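PDB 2Z73: rhodopsin from Todarodes pacificus, which captures light for vision through bound 11-cis retinal, whose isomerization to the all-trans form triggers activation of a G protein and, through it, phospholipase C. Local coordinates for residues P15-H20 with A176-G181; A69-I74 with R150-M155; F188-R193 with V279-A284. All coordinates share one frame; numbering follows the deposited sequence.

Contact 1: residues P15-H20 with A176-G181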
loop_
_atom_site.group_PDB
_atom_site.type_symbol
_atom_site.label_atom_id
_atom_site.label_comp_id
_atom_site.label_asym_id
_atom_site.label_seq_id
_atom_site.Cartn_x
_atom_site.Cartn_y
_atom_site.Cartn_z
ATOM N N PRO A 15 -2.831 -33.027 -1.991
ATOM C CA PRO A 15 -2.385 -33.783 -3.159
ATOM C C PRO A 15 -1.692 -32.951 -4.227
ATOM O O PRO A 15 -1.013 -33.501 -5.091
ATOM C CB PRO A 15 -3.681 -34.410 -3.665
ATOM C CG PRO A 15 -4.700 -33.369 -3.322
ATOM C CD PRO A 15 -4.301 -33.014 -1.909
ATOM N N SER A 16 -1.846 -31.630 -4.160
ATOM C CA SER A 16 -1.259 -30.722 -5.153
ATOM C C SER A 16 0.030 -30.047 -4.708
ATOM O O SER A 16 0.914 -29.780 -5.524
ATOM C CB SER A 16 -2.249 -29.611 -5.508
ATOM O OG SER A 16 -3.516 -30.116 -5.884
ATOM N N ILE A 17 0.125 -29.765 -3.412
ATOM C CA ILE A 17 1.259 -29.050 -2.852
ATOM C C ILE A 17 1.876 -29.808 -1.679
ATOM O O ILE A 17 1.159 -30.307 -0.814
ATOM C CB ILE A 17 0.770 -27.655 -2.387
ATOM C CG1 ILE A 17 0.081 -26.952 -3.567
ATOM C CG2 ILE A 17 1.932 -26.831 -1.805
ATOM C CD1 ILE A 17 -0.762 -25.762 -3.198
ATOM N N VAL A 18 3.204 -29.900 -1.649
ATOM C CA VAL A 18 3.875 -30.604 -0.563
ATOM C C VAL A 18 4.050 -29.660 0.606
ATOM O O VAL A 18 4.870 -28.760 0.544
ATOM C CB VAL A 18 5.283 -31.116 -0.969
ATOM C CG1 VAL A 18 5.970 -31.766 0.230
ATOM C CG2 VAL A 18 5.175 -32.113 -2.117
ATOM N N VAL A 19 3.276 -29.875 1.665
ATOM C CA VAL A 19 3.345 -29.061 2.872
ATOM C C VAL A 19 4.654 -29.264 3.628
ATOM O O VAL A 19 5.039 -30.390 3.911
ATOM C CB VAL A 19 2.206 -29.420 3.825
ATOM C CG1 VAL A 19 2.431 -28.763 5.184
ATOM C CG2 VAL A 19 0.872 -29.005 3.213
ATOM N N HIS A 20 5.338 -28.179 3.962
ATOM C CA HIS A 20 6.590 -28.278 4.693
ATOM C C HIS A 20 6.337 -28.993 6.001
ATOM O O HIS A 20 5.339 -28.731 6.672
ATOM C CB HIS A 20 7.163 -26.900 4.996
ATOM C CG HIS A 20 8.546 -26.938 5.559
ATOM N ND1 HIS A 20 8.820 -27.410 6.822
ATOM C CD2 HIS A 20 9.738 -26.589 5.018
ATOM C CE1 HIS A 20 10.123 -27.351 7.036
ATOM N NE2 HIS A 20 10.702 -26.856 5.957
ATOM N N ALA A 176 10.515 -19.923 -3.168
ATOM C CA ALA A 176 9.327 -20.680 -3.474
ATOM C C ALA A 176 8.071 -20.095 -2.860
ATOM O O ALA A 176 8.113 -19.363 -1.867
ATOM C CB ALA A 176 9.504 -22.121 -3.031
ATOM N N TYR A 177 6.947 -20.431 -3.479
ATOM C CA TYR A 177 5.644 -19.995 -3.028
ATOM C C TYR A 177 4.876 -21.253 -2.666
ATOM O O TYR A 177 4.596 -22.091 -3.516
ATOM C CB TYR A 177 4.932 -19.227 -4.137
ATOM C CG TYR A 177 5.404 -17.803 -4.270
ATOM C CD1 TYR A 177 5.250 -16.911 -3.210
ATOM C CD2 TYR A 177 5.977 -17.333 -5.455
ATOM C CE1 TYR A 177 5.643 -15.581 -3.320
ATOM C CE2 TYR A 177 6.380 -15.989 -5.577
ATOM C CZ TYR A 177 6.201 -15.121 -4.500
ATOM O OH TYR A 177 6.536 -13.792 -4.586
ATOM N N THR A 178 4.546 -21.393 -1.395
ATOM C CA THR A 178 3.837 -22.573 -0.957
ATOM C C THR A 178 2.856 -22.217 0.148
ATOM O O THR A 178 2.668 -21.037 0.453
ATOM C CB THR A 178 4.855 -23.637 -0.466
ATOM O OG1 THR A 178 4.157 -24.749 0.100
ATOM C CG2 THR A 178 5.796 -23.041 0.561
ATOM N N LEU A 179 2.222 -23.227 0.734
ATOM C CA LEU A 179 1.262 -23.000 1.807
ATOM C C LEU A 179 1.946 -22.600 3.127
ATOM O O LEU A 179 3.122 -22.883 3.345
ATOM C CB LEU A 179 0.438 -24.266 2.021
ATOM C CG LEU A 179 -0.211 -24.848 0.758
ATOM C CD1 LEU A 179 -0.404 -26.355 0.942
ATOM C CD2 LEU A 179 -1.540 -24.147 0.452
ATOM N N GLU A 180 1.201 -21.926 3.994
ATOM C CA GLU A 180 1.717 -21.513 5.291
ATOM C C GLU A 180 0.601 -21.657 6.323
ATOM O O GLU A 180 -0.532 -21.992 5.974
ATOM C CB GLU A 180 2.216 -20.057 5.251
ATOM C CG GLU A 180 1.126 -18.990 5.266
ATOM C CD GLU A 180 1.702 -17.592 5.248
ATOM O OE1 GLU A 180 2.765 -17.395 5.868
ATOM O OE2 GLU A 180 1.093 -16.684 4.626
ATOM N N GLY A 181 0.936 -21.422 7.588
ATOM C CA GLY A 181 -0.044 -21.511 8.655
ATOM C C GLY A 181 -1.046 -22.644 8.571
ATOM O O GLY A 181 -0.668 -23.813 8.576
#

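Contact 2: residues A69-I74 with R150-M155. With BOG (octyl beta-D-glucopyranoside), chain C.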
loop_
_atom_site.group_PDB
_atom_site.type_symbol
_atom_site.label_atom_id
_atom_site.label_comp_id
_atom_site.label_asym_id
_atom_site.label_seq_id
_atom_site.Cartn_x
_atom_site.Cartn_y
_atom_site.Cartn_z
ATOM N N ALA A 69 0.702 13.448 -10.623
ATOM C CA ALA A 69 1.007 12.735 -9.380
ATOM C C ALA A 69 -0.103 11.768 -8.968
ATOM O O ALA A 69 0.168 10.686 -8.455
ATOM C CB ALA A 69 1.264 13.732 -8.256
ATOM N N ASN A 70 -1.351 12.169 -9.191
ATOM C CA ASN A 70 -2.506 11.344 -8.848
ATOM C C ASN A 70 -2.476 9.995 -9.544
ATOM O O ASN A 70 -3.197 9.075 -9.161
ATOM C CB ASN A 70 -3.794 12.080 -9.197
ATOM C CG ASN A 70 -4.190 13.068 -8.143
ATOM O OD1 ASN A 70 -5.101 13.864 -8.339
ATOM N ND2 ASN A 70 -3.521 13.016 -7.004
ATOM N N MET A 71 -1.653 9.889 -10.582
ATOM C CA MET A 71 -1.505 8.633 -11.298
ATOM C C MET A 71 -0.967 7.613 -10.285
ATOM O O MET A 71 -1.389 6.454 -10.274
ATOM C CB MET A 71 -0.528 8.801 -12.470
ATOM C CG MET A 71 -1.107 9.550 -13.678
ATOM S SD MET A 71 0.119 9.964 -14.971
ATOM C CE MET A 71 0.754 8.275 -15.354
ATOM N N PHE A 72 -0.047 8.064 -9.426
ATOM C CA PHE A 72 0.531 7.199 -8.402
ATOM C C PHE A 72 -0.597 6.654 -7.539
ATOM O O PHE A 72 -0.617 5.470 -7.215
ATOM C CB PHE A 72 1.520 7.953 -7.503
ATOM C CG PHE A 72 2.722 8.507 -8.222
ATOM C CD1 PHE A 72 3.369 7.777 -9.211
ATOM C CD2 PHE A 72 3.214 9.771 -7.901
ATOM C CE1 PHE A 72 4.488 8.302 -9.874
ATOM C CE2 PHE A 72 4.326 10.300 -8.556
ATOM C CZ PHE A 72 4.962 9.568 -9.541
ATOM N N ILE A 73 -1.530 7.529 -7.162
ATOM C CA ILE A 73 -2.669 7.131 -6.336
ATOM C C ILE A 73 -3.470 6.041 -7.042
ATOM O O ILE A 73 -3.883 5.054 -6.431
ATOM C CB ILE A 73 -3.620 8.327 -6.041
ATOM C CG1 ILE A 73 -3.029 9.215 -4.943
ATOM C CG2 ILE A 73 -4.990 7.821 -5.595
ATOM C CD1 ILE A 73 -3.879 10.444 -4.620
ATOM N N ILE A 74 -3.684 6.228 -8.337
ATOM C CA ILE A 74 -4.426 5.258 -9.108
ATOM C C ILE A 74 -3.654 3.946 -9.130
ATOM O O ILE A 74 -4.211 2.879 -8.862
ATOM C CB ILE A 74 -4.686 5.785 -10.549
ATOM C CG1 ILE A 74 -5.693 6.945 -10.485
ATOM C CG2 ILE A 74 -5.235 4.673 -11.447
ATOM C CD1 ILE A 74 -5.881 7.690 -11.781
ATOM N N ARG A 150 5.166 12.781 -18.142
ATOM C CA ARG A 150 6.361 12.079 -18.584
ATOM C C ARG A 150 6.987 11.396 -17.384
ATOM O O ARG A 150 7.003 10.171 -17.296
ATOM C CB ARG A 150 7.365 13.056 -19.204
ATOM C CG ARG A 150 7.157 13.311 -20.693
ATOM C CD ARG A 150 5.742 13.781 -20.993
ATOM N NE ARG A 150 5.403 14.981 -20.237
ATOM C CZ ARG A 150 4.194 15.529 -20.213
ATOM N NH1 ARG A 150 3.974 16.625 -19.498
ATOM N NH2 ARG A 150 3.203 14.978 -20.901
ATOM N N ARG A 151 7.488 12.201 -16.452
ATOM C CA ARG A 151 8.109 11.667 -15.248
ATOM C C ARG A 151 7.246 10.585 -14.604
ATOM O O ARG A 151 7.663 9.427 -14.496
ATOM C CB ARG A 151 8.378 12.791 -14.241
ATOM C CG ARG A 151 9.835 13.240 -14.178
ATOM C CD ARG A 151 10.316 13.825 -15.505
ATOM N NE ARG A 151 9.961 15.236 -15.657
ATOM C CZ ARG A 151 10.214 15.956 -16.746
ATOM N NH1 ARG A 151 10.820 15.398 -17.786
ATOM N NH2 ARG A 151 9.874 17.237 -16.789
ATOM N N ALA A 152 6.045 10.963 -14.184
ATOM C CA ALA A 152 5.130 10.031 -13.538
ATOM C C ALA A 152 5.069 8.692 -14.267
ATOM O O ALA A 152 5.294 7.636 -13.668
ATOM C CB ALA A 152 3.741 10.641 -13.461
ATOM N N PHE A 153 4.766 8.736 -15.562
ATOM C CA PHE A 153 4.677 7.522 -16.359
ATOM C C PHE A 153 5.942 6.666 -16.250
ATOM O O PHE A 153 5.858 5.452 -16.079
ATOM C CB PHE A 153 4.397 7.874 -17.823
ATOM C CG PHE A 153 4.333 6.680 -18.736
ATOM C CD1 PHE A 153 3.454 5.637 -18.476
ATOM C CD2 PHE A 153 5.166 6.594 -19.846
ATOM C CE1 PHE A 153 3.407 4.514 -19.312
ATOM C CE2 PHE A 153 5.126 5.480 -20.686
ATOM C CZ PHE A 153 4.245 4.436 -20.415
ATOM N N ILE A 154 7.112 7.290 -16.344
ATOM C CA ILE A 154 8.366 6.545 -16.246
ATOM C C ILE A 154 8.496 5.962 -14.842
ATOM O O ILE A 154 8.904 4.820 -14.666
ATOM C CB ILE A 154 9.586 7.455 -16.524
ATOM C CG1 ILE A 154 9.408 8.168 -17.864
ATOM C CG2 ILE A 154 10.858 6.627 -16.559
ATOM C CD1 ILE A 154 10.351 9.339 -18.056
ATOM N N MET A 155 8.138 6.749 -13.837
ATOM C CA MET A 155 8.221 6.278 -12.460
ATOM C C MET A 155 7.394 5.006 -12.211
ATOM O O MET A 155 7.908 4.042 -11.642
ATOM C CB MET A 155 7.826 7.413 -11.491
ATOM C CG MET A 155 8.970 8.428 -11.284
ATOM S SD MET A 155 8.558 10.113 -10.738
ATOM C CE MET A 155 8.659 9.942 -8.948
HETATM C C1 BOG C . -2.244 18.554 -6.537
HETATM O O1 BOG C . -1.470 17.743 -5.762
HETATM C C2 BOG C . -3.073 19.239 -5.482
HETATM O O2 BOG C . -3.900 18.304 -4.688
HETATM C C3 BOG C . -3.892 20.127 -6.304
HETATM O O3 BOG C . -4.646 20.776 -5.345
HETATM C C4 BOG C . -2.963 21.097 -7.144
HETATM O O4 BOG C . -3.735 21.951 -7.929
HETATM C C5 BOG C . -2.165 20.377 -8.147
HETATM O O5 BOG C . -1.385 19.512 -7.329
HETATM C C6 BOG C . -1.221 21.343 -8.980
HETATM O O6 BOG C . -0.440 20.525 -10.005
HETATM C "C1'" BOG C . -1.468 16.584 -6.547
HETATM C "C2'" BOG C . -0.388 15.842 -5.936
HETATM C "C3'" BOG C . -1.061 14.563 -5.575
HETATM C "C4'" BOG C . -0.420 14.269 -4.341
HETATM C "C5'" BOG C . -0.774 12.851 -4.087
HETATM C "C6'" BOG C . -0.732 12.808 -2.660
HETATM C "C7'" BOG C . -1.156 11.420 -2.401
HETATM C "C8'" BOG C . -1.733 11.542 -1.101
#

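Contact 3: residues F188-R193 with V279-A284. With RET (retinal), chain D.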
loop_
_atom_site.group_PDB
_atom_site.type_symbol
_atom_site.label_atom_id
_atom_site.label_comp_id
_atom_site.label_asym_id
_atom_site.label_seq_id
_atom_site.Cartn_x
_atom_site.Cartn_y
_atom_site.Cartn_z
ATOM N N PHE A 188 5.575 -16.903 0.251
ATOM C CA PHE A 188 6.906 -17.403 -0.080
ATOM C C PHE A 188 7.386 -18.332 1.025
ATOM O O PHE A 188 6.784 -18.404 2.095
ATOM C CB PHE A 188 7.885 -16.248 -0.283
ATOM C CG PHE A 188 8.056 -15.361 0.920
ATOM C CD1 PHE A 188 9.230 -15.405 1.673
ATOM C CD2 PHE A 188 7.064 -14.467 1.287
ATOM C CE1 PHE A 188 9.413 -14.568 2.777
ATOM C CE2 PHE A 188 7.234 -13.625 2.387
ATOM C CZ PHE A 188 8.415 -13.679 3.133
ATOM N N ASP A 189 8.466 -19.057 0.766
ATOM C CA ASP A 189 9.015 -19.988 1.750
ATOM C C ASP A 189 10.041 -19.304 2.664
ATOM O O ASP A 189 11.161 -18.998 2.244
ATOM C CB ASP A 189 9.656 -21.169 1.022
ATOM C CG ASP A 189 10.023 -22.297 1.950
ATOM O OD1 ASP A 189 9.768 -22.182 3.167
ATOM O OD2 ASP A 189 10.566 -23.302 1.453
ATOM N N TYR A 190 9.642 -19.058 3.911
ATOM C CA TYR A 190 10.517 -18.411 4.891
ATOM C C TYR A 190 11.025 -19.433 5.900
ATOM O O TYR A 190 11.673 -19.086 6.883
ATOM C CB TYR A 190 9.771 -17.283 5.616
ATOM C CG TYR A 190 8.385 -17.660 6.101
ATOM C CD1 TYR A 190 7.246 -17.054 5.564
ATOM C CD2 TYR A 190 8.209 -18.632 7.084
ATOM C CE1 TYR A 190 5.967 -17.407 5.993
ATOM C CE2 TYR A 190 6.936 -18.996 7.517
ATOM C CZ TYR A 190 5.816 -18.377 6.965
ATOM O OH TYR A 190 4.554 -18.745 7.375
ATOM N N ILE A 191 10.730 -20.699 5.638
ATOM C CA ILE A 191 11.162 -21.775 6.516
ATOM C C ILE A 191 12.473 -22.410 6.021
ATOM O O ILE A 191 13.467 -22.441 6.746
ATOM C CB ILE A 191 10.066 -22.840 6.621
ATOM C CG1 ILE A 191 8.820 -22.224 7.270
ATOM C CG2 ILE A 191 10.569 -24.017 7.409
ATOM C CD1 ILE A 191 7.617 -23.155 7.300
ATOM N N SER A 192 12.472 -22.909 4.789
ATOM C CA SER A 192 13.667 -23.512 4.207
ATOM C C SER A 192 14.848 -22.562 4.359
ATOM O O SER A 192 14.730 -21.372 4.077
ATOM C CB SER A 192 13.442 -23.808 2.726
ATOM O OG SER A 192 12.501 -24.853 2.563
ATOM N N ARG A 193 15.990 -23.093 4.790
ATOM C CA ARG A 193 17.171 -22.267 5.012
ATOM C C ARG A 193 18.360 -22.477 4.084
ATOM O O ARG A 193 19.492 -22.143 4.444
ATOM C CB ARG A 193 17.626 -22.417 6.452
ATOM C CG ARG A 193 16.537 -22.108 7.443
ATOM C CD ARG A 193 17.087 -22.001 8.835
ATOM N NE ARG A 193 16.070 -21.591 9.796
ATOM C CZ ARG A 193 16.321 -21.364 11.077
ATOM N NH1 ARG A 193 15.349 -20.993 11.890
ATOM N NH2 ARG A 193 17.552 -21.503 11.540
ATOM N N VAL A 279 8.397 -9.862 10.569
ATOM C CA VAL A 279 9.170 -10.307 11.713
ATOM C C VAL A 279 9.007 -11.808 11.934
ATOM O O VAL A 279 9.999 -12.535 12.013
ATOM C CB VAL A 279 8.769 -9.514 12.991
ATOM C CG1 VAL A 279 9.305 -10.188 14.243
ATOM C CG2 VAL A 279 9.338 -8.098 12.910
ATOM N N VAL A 280 7.766 -12.276 12.024
ATOM C CA VAL A 280 7.525 -13.694 12.232
ATOM C C VAL A 280 8.212 -14.521 11.161
ATOM O O VAL A 280 8.636 -15.647 11.413
ATOM C CB VAL A 280 6.039 -14.039 12.184
ATOM C CG1 VAL A 280 5.849 -15.553 12.355
ATOM C CG2 VAL A 280 5.299 -13.268 13.266
ATOM N N ALA A 281 8.312 -13.968 9.960
ATOM C CA ALA A 281 8.956 -14.684 8.869
ATOM C C ALA A 281 10.434 -14.822 9.188
ATOM O O ALA A 281 11.003 -15.914 9.116
ATOM C CB ALA A 281 8.769 -13.928 7.561
ATOM N N LEU A 282 11.050 -13.704 9.552
ATOM C CA LEU A 282 12.469 -13.686 9.880
ATOM C C LEU A 282 12.832 -14.649 10.993
ATOM O O LEU A 282 13.888 -15.272 10.949
ATOM C CB LEU A 282 12.903 -12.266 10.245
ATOM C CG LEU A 282 13.074 -11.389 9.007
ATOM C CD1 LEU A 282 13.432 -9.973 9.416
ATOM C CD2 LEU A 282 14.147 -11.987 8.105
ATOM N N LEU A 283 11.964 -14.772 11.991
ATOM C CA LEU A 283 12.219 -15.692 13.092
ATOM C C LEU A 283 12.279 -17.106 12.536
ATOM O O LEU A 283 13.139 -17.897 12.905
ATOM C CB LEU A 283 11.103 -15.609 14.144
ATOM C CG LEU A 283 11.187 -14.535 15.230
ATOM C CD1 LEU A 283 11.466 -13.158 14.626
ATOM C CD2 LEU A 283 9.882 -14.530 16.000
ATOM N N ALA A 284 11.358 -17.411 11.630
ATOM C CA ALA A 284 11.293 -18.733 11.029
ATOM C C ALA A 284 12.520 -19.030 10.178
ATOM O O ALA A 284 12.911 -20.187 10.024
ATOM C CB ALA A 284 10.029 -18.856 10.188
HETATM C C1 RET D . 8.160 -8.728 3.329
HETATM C C2 RET D . 8.318 -7.541 4.322
HETATM C C3 RET D . 7.130 -6.598 4.414
HETATM C C4 RET D . 6.656 -6.103 3.038
HETATM C C5 RET D . 6.506 -7.232 2.018
HETATM C C6 RET D . 7.171 -8.427 2.129
HETATM C C7 RET D . 7.003 -9.551 1.116
HETATM C C8 RET D . 5.849 -10.339 0.981
HETATM C C9 RET D . 5.486 -11.399 0.030
HETATM C C10 RET D . 4.255 -11.887 0.236
HETATM C C11 RET D . 3.485 -12.873 -0.491
HETATM C C12 RET D . 2.224 -13.324 -0.216
HETATM C C13 RET D . 1.239 -13.120 0.916
HETATM C C14 RET D . -0.013 -13.663 0.839
HETATM C C15 RET D . -1.018 -13.527 1.900
HETATM C C16 RET D . 9.538 -9.123 2.800
HETATM C C17 RET D . 7.678 -9.936 4.196
HETATM C C18 RET D . 5.545 -6.820 0.934
HETATM C C19 RET D . 6.441 -11.813 -1.071
HETATM C C20 RET D . 1.729 -12.291 2.125
#

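Contact 1: residues P15-H20 with A176-G181
Ile17 and Leu179 meet without any flat group between the two segments: no ring lies face or edge against the other side, and the contact is made by branched aliphatic chains with one hydroxyl beside them. The two side chains cross obliquely, and Leu179 offers both of its methyl groups. Its CD1 lies 3.6 Å from CG2 of Ile17, while its CD2 is 4.1 Å from CD1 of the same isoleucine, so two branches of each residue are engaged. Ile17 CG2 stands anti to the backbone N and also comes 3.6 Å from Thr178 OG1. Val19 approaches Leu179 at about a right angle, with its CG2 3.7 Å from Leu179 CD1. No hydrogen bond joins the segments, and the contact rests on shape and on the burial of Ile17, Val19 and Leu179. The extracellular N-terminal segment, directly before helix 21-24, thus packs on the second extracellular loop, which in rhodopsins folds in over the retinal pocket. Here that loop holds strand 177-179, which pairs antiparallel with strand 186-188 in a small hairpin, where Leu179 also touches Cys186. Ile17 also touches Phe105 and Cys108 of helix 104-138, the latter joined to Cys186 by a disulfide.

Contact 2: residues A69-I74 with R150-M155
Met71, Phe72 and Ala152 form the centre of this contact, with the small CB of Ala152 received between two longer side chains of the other helix. Met71 sends its chain across with SD anti to CA (chi2 172°), which brings the sulfur to 4.0 Å from Ala152 CB. The chain then bends at chi3 (57°), and the terminal methyl CE turns beside the backbone of the opposite helix, 4.0 Å from Phe153 N. Phe72 leaves its backbone alongside the other helix, yet the far end of its ring comes near: CZ is 4.2 Å from Ala152 CB, and CE1 lies obliquely by Ala152 O. From helix 149-167, Met155 meets the same end of the ring in a Met-aromatic contact. Its SD sits at the ring edge, 5.2 Å from the centroid of the Phe72 ring, while its bent chain carries CE to 3.8 Å from Phe72 CZ. Two transmembrane helices of the rhodopsin-family bundle, the second and the fourth, are joined here near their cytoplasmic ends. Their short segments run in nearly the same direction, 27° apart, and the axes come no closer than 10.0 Å, a gap bridged by methionine and phenylalanine side chains. No hydrogen bond crosses it. Met128 of helix 104-138, the third transmembrane helix, touches both Phe72 and Met155, so the ring is shared among three helices. Another flank of helix 70-87 meets a bound octyl glucoside, whose alkyl chain passes Ala69 CB, 3.5 Å from detergent atom C2', and reaches Ile73.

Contact 3: residues F188-R193 with V279-A284
Tyr190 lies against residues 279-284 of helix 246-286, its ring meeting two alanines about one turn apart. Ala281 comes over one face of the ring through its CA, with its CB 4.0 Å from Tyr190 CB, whereas Ala284 approaches obliquely and puts its CB 3.6 Å from Tyr190 CD2. CB of Tyr190 points toward the helix, and chi1 of 47° puts CG between the backbone N and the carbonyl carbon. Phe188 is turned so that Tyr190 CD1 lies above one face of its ring, offset toward the rim. The ring of Phe188 also forms part of the retinal pocket: its CD2 is 3.6 Å from retinal C19, while CZ is 4.4 Å from Ala281 CB, placing the chromophore and the helix around one side chain. Further on, Arg193 extends from CG to NE and reaches the carbonyl of Ala284, with NH1 bonded to Ala284 O at 3.2 Å (153° at the hydrogen) and NE adding a weak bond. The oxygen lies near the guanidinium plane, but the donor stands well above the carbonyl plane. NH1 also bonds Gly287 O, so the guanidinium bridges carbonyls of the last turn and just beyond it, where its charge would probably favour the helix C-terminal end. Between them, Asp189 OD1 accepts from Ile191 N in an Asx turn and from Ser192 N, completing an Asx motif, and Ser192 OG bonds Asp189 OD2. This part of the second extracellular loop packs on the extracellular end of the sixth transmembrane helix beside the retinal. It runs from strand 186-188 to helix 195-224 against helix 21-24, whose Trp23 touches Tyr190, while the tyrosine OH bonds Glu180, just after strand 177-179 of the hairpin.

Overall arrangement
From the N terminus, residues 15-20 open a long loop that closes only at strand 177-179, in contact 1, after the first four transmembrane helices have passed. Contact 2 lies wholly inside that loop, joining the second and fourth helices at the cytoplasmic side about 37 Å from contact 1, centre to centre. Contact 3 follows in series: it opens at the end of the hairpin and closes on the sixth helix after the fifth has been threaded. No loops cross. Contacts 1 and 3 touch on the extracellular side, their centres about 14 Å apart, so that the N-terminal segment, the hairpin and the sixth helix meet there, while contact 2 stands on the opposite side of the chain's centre from contact 3.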